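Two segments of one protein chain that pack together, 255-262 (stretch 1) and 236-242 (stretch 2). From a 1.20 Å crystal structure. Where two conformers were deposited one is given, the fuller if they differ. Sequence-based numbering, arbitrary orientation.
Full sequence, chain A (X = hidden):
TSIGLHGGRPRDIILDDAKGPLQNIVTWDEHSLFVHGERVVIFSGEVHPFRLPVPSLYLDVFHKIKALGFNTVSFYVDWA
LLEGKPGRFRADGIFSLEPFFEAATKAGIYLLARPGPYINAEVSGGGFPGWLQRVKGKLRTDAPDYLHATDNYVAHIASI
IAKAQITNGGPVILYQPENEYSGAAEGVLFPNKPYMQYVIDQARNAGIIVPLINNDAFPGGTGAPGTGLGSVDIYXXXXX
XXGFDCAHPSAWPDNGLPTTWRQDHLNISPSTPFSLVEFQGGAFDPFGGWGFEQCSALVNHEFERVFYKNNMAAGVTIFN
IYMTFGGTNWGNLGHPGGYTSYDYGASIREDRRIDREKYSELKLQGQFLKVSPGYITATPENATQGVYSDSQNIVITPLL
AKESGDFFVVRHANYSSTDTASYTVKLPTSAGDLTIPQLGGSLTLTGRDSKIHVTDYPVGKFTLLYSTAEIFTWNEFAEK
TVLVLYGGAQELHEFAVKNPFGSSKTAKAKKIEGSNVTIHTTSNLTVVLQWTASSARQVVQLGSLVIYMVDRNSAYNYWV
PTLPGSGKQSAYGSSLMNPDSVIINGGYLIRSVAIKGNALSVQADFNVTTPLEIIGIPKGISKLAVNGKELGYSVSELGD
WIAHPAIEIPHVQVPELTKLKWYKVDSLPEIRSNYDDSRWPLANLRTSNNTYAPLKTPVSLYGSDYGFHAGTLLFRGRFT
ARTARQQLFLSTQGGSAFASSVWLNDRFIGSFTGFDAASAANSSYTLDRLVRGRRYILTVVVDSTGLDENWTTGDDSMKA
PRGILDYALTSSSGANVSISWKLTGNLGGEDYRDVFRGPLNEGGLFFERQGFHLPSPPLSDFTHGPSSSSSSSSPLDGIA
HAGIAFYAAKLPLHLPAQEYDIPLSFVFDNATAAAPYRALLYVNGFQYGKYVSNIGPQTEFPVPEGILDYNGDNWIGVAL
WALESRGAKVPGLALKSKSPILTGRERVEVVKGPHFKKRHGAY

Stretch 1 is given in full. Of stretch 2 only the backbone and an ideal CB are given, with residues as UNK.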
# COMPACT_ATOMS: atom_id res chain seq x y z
N ASN A 255 18.18 10.60 -16.97
CA ASN A 255 17.04 11.47 -17.01
C ASN A 255 15.91 10.98 -16.12
O ASN A 255 14.86 11.60 -16.24
CB ASN A 255 16.46 11.62 -18.43
CG ASN A 255 17.49 12.19 -19.38
OD1 ASN A 255 18.33 13.03 -19.05
ND2 ASN A 255 17.42 11.69 -20.62
N GLY A 256 16.08 10.01 -15.26
CA GLY A 256 14.97 9.57 -14.37
C GLY A 256 14.66 10.56 -13.27
O GLY A 256 13.54 10.57 -12.71
N LEU A 257 15.58 11.44 -12.84
CA LEU A 257 15.28 12.34 -11.73
C LEU A 257 14.40 13.47 -12.22
O LEU A 257 14.75 14.15 -13.20
CB LEU A 257 16.60 12.88 -11.17
CG LEU A 257 16.41 13.67 -9.87
CD1 LEU A 257 16.13 12.77 -8.68
CD2 LEU A 257 17.63 14.55 -9.61
N PRO A 258 13.28 13.76 -11.60
CA PRO A 258 12.50 14.94 -12.05
C PRO A 258 13.20 16.26 -11.80
O PRO A 258 13.64 16.54 -10.67
CB PRO A 258 11.26 14.90 -11.16
CG PRO A 258 11.28 13.63 -10.41
CD PRO A 258 12.63 13.04 -10.50
N THR A 259 13.32 17.08 -12.84
CA THR A 259 14.06 18.33 -12.64
C THR A 259 13.18 19.54 -12.98
O THR A 259 13.71 20.64 -12.93
CB THR A 259 15.31 18.38 -13.54
OG1 THR A 259 14.91 18.27 -14.91
CG2 THR A 259 16.25 17.22 -13.20
N THR A 260 11.90 19.36 -13.31
CA THR A 260 11.11 20.50 -13.78
C THR A 260 9.97 20.87 -12.87
O THR A 260 9.22 21.78 -13.20
CB THR A 260 10.51 20.21 -15.18
OG1 THR A 260 9.59 19.15 -15.07
CG2 THR A 260 11.61 19.75 -16.16
N TRP A 261 9.79 20.19 -11.73
CA TRP A 261 8.51 20.33 -11.04
C TRP A 261 8.34 21.68 -10.33
O TRP A 261 7.18 22.11 -10.19
CB TRP A 261 8.33 19.12 -10.12
CG TRP A 261 8.00 17.87 -10.84
CD1 TRP A 261 7.64 17.70 -12.14
CD2 TRP A 261 7.99 16.54 -10.27
NE1 TRP A 261 7.42 16.37 -12.44
CE2 TRP A 261 7.62 15.65 -11.29
CE3 TRP A 261 8.27 16.08 -8.96
CZ2 TRP A 261 7.50 14.26 -11.09
CZ3 TRP A 261 8.15 14.71 -8.77
CH2 TRP A 261 7.78 13.82 -9.80
N ARG A 262 9.42 22.29 -9.85
CA ARG A 262 9.22 23.63 -9.24
C ARG A 262 8.68 24.58 -10.29
O ARG A 262 7.71 25.32 -10.09
CB ARG A 262 10.56 24.10 -8.67
CG ARG A 262 10.54 25.57 -8.30
CD ARG A 262 9.56 25.86 -7.14
NE ARG A 262 9.69 27.31 -6.83
CZ ARG A 262 8.86 28.07 -6.15
NH1 ARG A 262 7.75 27.48 -5.66
NH2 ARG A 262 9.17 29.36 -6.01
N UNK A 236 -2.88 19.03 -7.60
CA UNK A 236 -1.91 17.99 -7.22
C UNK A 236 -1.51 17.20 -8.48
O UNK A 236 -2.28 17.12 -9.43
CB UNK A 236 -2.49 17.06 -6.16
N UNK A 237 -0.29 16.63 -8.41
CA UNK A 237 0.06 15.69 -9.45
C UNK A 237 0.91 14.57 -8.85
O UNK A 237 1.27 14.61 -7.68
CB UNK A 237 0.80 16.39 -10.59
N UNK A 238 1.16 13.58 -9.70
CA UNK A 238 1.82 12.35 -9.23
C UNK A 238 3.18 12.17 -9.88
O UNK A 238 3.54 12.93 -10.80
CB UNK A 238 0.95 11.13 -9.52
N UNK A 239 3.95 11.21 -9.39
CA UNK A 239 5.21 10.91 -10.07
C UNK A 239 5.74 9.56 -9.66
O UNK A 239 5.81 9.29 -8.46
CB UNK A 239 6.25 11.99 -9.78
N UNK A 240 6.13 8.75 -10.65
CA UNK A 240 6.76 7.46 -10.41
C UNK A 240 8.01 7.39 -11.30
O UNK A 240 8.09 6.64 -12.27
CB UNK A 240 5.80 6.31 -10.70
N UNK A 241 9.01 8.22 -10.98
CA UNK A 241 10.10 8.45 -11.93
C UNK A 241 10.98 7.25 -12.14
O UNK A 241 11.65 7.21 -13.20
CB UNK A 241 10.96 9.62 -11.46
N UNK A 242 11.15 6.57 -11.01
CA UNK A 242 12.20 5.55 -10.98
C UNK A 242 11.69 4.43 -11.88
O UNK A 242 12.42 3.62 -12.44
CB UNK A 242 12.50 5.06 -9.56

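Position 236 opens the stretch with extended backbone angles, phi/psi -121/154, and nothing of stretch 1 lies within 5.5 Å of its ideal CB. Many residues would satisfy the visible geometry. The deposited residue is G236, which makes no contact with stretch 1.

Position 237 is more demanding. Its backbone is extended, and its CA-to-CB bond points toward stretch 1, yet the CA of 237 and the CA of W261 are 9.8 Å apart. What waits across that gap is the indole of W261, with chi1 at -74° (m) and one face turned toward the space in front of 237, and, to one side of the ring, the backbone carbonyl of W261. A long or flat side chain would suit: an aromatic ring, a methionine, or a polar group able to reach a carbonyl through water. The deposited residue is H237, with chi1 at 74° (p). Its ring meets the indole edge to face: the planes stand at 72°, the centroid of the imidazole lies 4.6 Å from that of the five-membered ring of W261, and H237 CE1 comes to 3.6 Å from W261 CE2. H237 ND1 donates to the backbone O of 238 at 3.0 Å, nearly straight at 168°. On the other nitrogen, a water lies 2.8 Å from H237 NE2 and donates to W261 O at 2.9 Å, so a bridge joins the two stretches although no direct hydrogen bond crosses between them.

At 238 the CA-to-CB bond points away, and stretch 1 can say little about the side chain; polar or apolar residues would be equally compatible with it. The deposited residue is D238, whose carboxylate is hydrogen-bonded elsewhere in the structure. Its backbone contributes more here, since its carbonyl receives the histidine's bond.

Position 239 gives the strictest rule. A CB here would point toward stretch 1 and sit 2.4 Å from W261 CH2, a clash with the six-membered end of the indole. With the ring where it is, only glycine fits, and the deposited residue is G239. Without a side chain, the strand lets the indole close in until W261 CH2 is 3.9 Å from G239 CA.

Position 240 points away again, with no stretch 1 atom within 5.5 Å of its ideal CB, so stretch 1 sets no limit on size there. It is Y240, whose hydroxyl is hydrogen-bonded elsewhere.

At 241 the chain draws close: the CA of 241 is 5.6 Å from the CA of G256. The ideal CB points toward stretch 1, tight against a carbonyl oxygen and near the ring of P258. A compact apolar residue suits, such as alanine or proline, and phi of -69° is compatible with the latter. P241 is deposited; its CB lies 3.2 Å from G256 O and 3.9 Å from P258 CD, the latter an apolar contact between two proline rings.

Position 242 points away, leaving the choice open; L242 makes no contact here.

Stretch 2 236-242: GHDGYPL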
# COMPACT_ATOMS: atom_id res chain seq x y z
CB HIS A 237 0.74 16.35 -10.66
CG HIS A 237 2.15 16.80 -10.48
ND1 HIS A 237 3.23 15.94 -10.51
CD2 HIS A 237 2.63 18.04 -10.23
CE1 HIS A 237 4.34 16.69 -10.31
NE2 HIS A 237 4.02 17.96 -10.13
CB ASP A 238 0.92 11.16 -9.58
CG ASP A 238 -0.39 11.22 -8.80
OD1 ASP A 238 -0.55 12.03 -7.86
OD2 ASP A 238 -1.32 10.41 -9.10
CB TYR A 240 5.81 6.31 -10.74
CG TYR A 240 4.65 6.26 -9.79
CD1 TYR A 240 3.51 7.04 -10.04
CD2 TYR A 240 4.66 5.43 -8.67
CE1 TYR A 240 2.42 7.01 -9.18
CE2 TYR A 240 3.57 5.38 -7.81
CZ TYR A 240 2.45 6.17 -8.08
OH TYR A 240 1.38 6.09 -7.18
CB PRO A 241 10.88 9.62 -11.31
CG PRO A 241 10.44 9.73 -9.88
CD PRO A 241 9.08 9.05 -9.76
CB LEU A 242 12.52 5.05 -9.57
CG LEU A 242 13.52 3.89 -9.56
CD1 LEU A 242 14.87 4.33 -10.11
CD2 LEU A 242 13.66 3.27 -8.19
O HOH W 1 4.65 20.67 -10.52
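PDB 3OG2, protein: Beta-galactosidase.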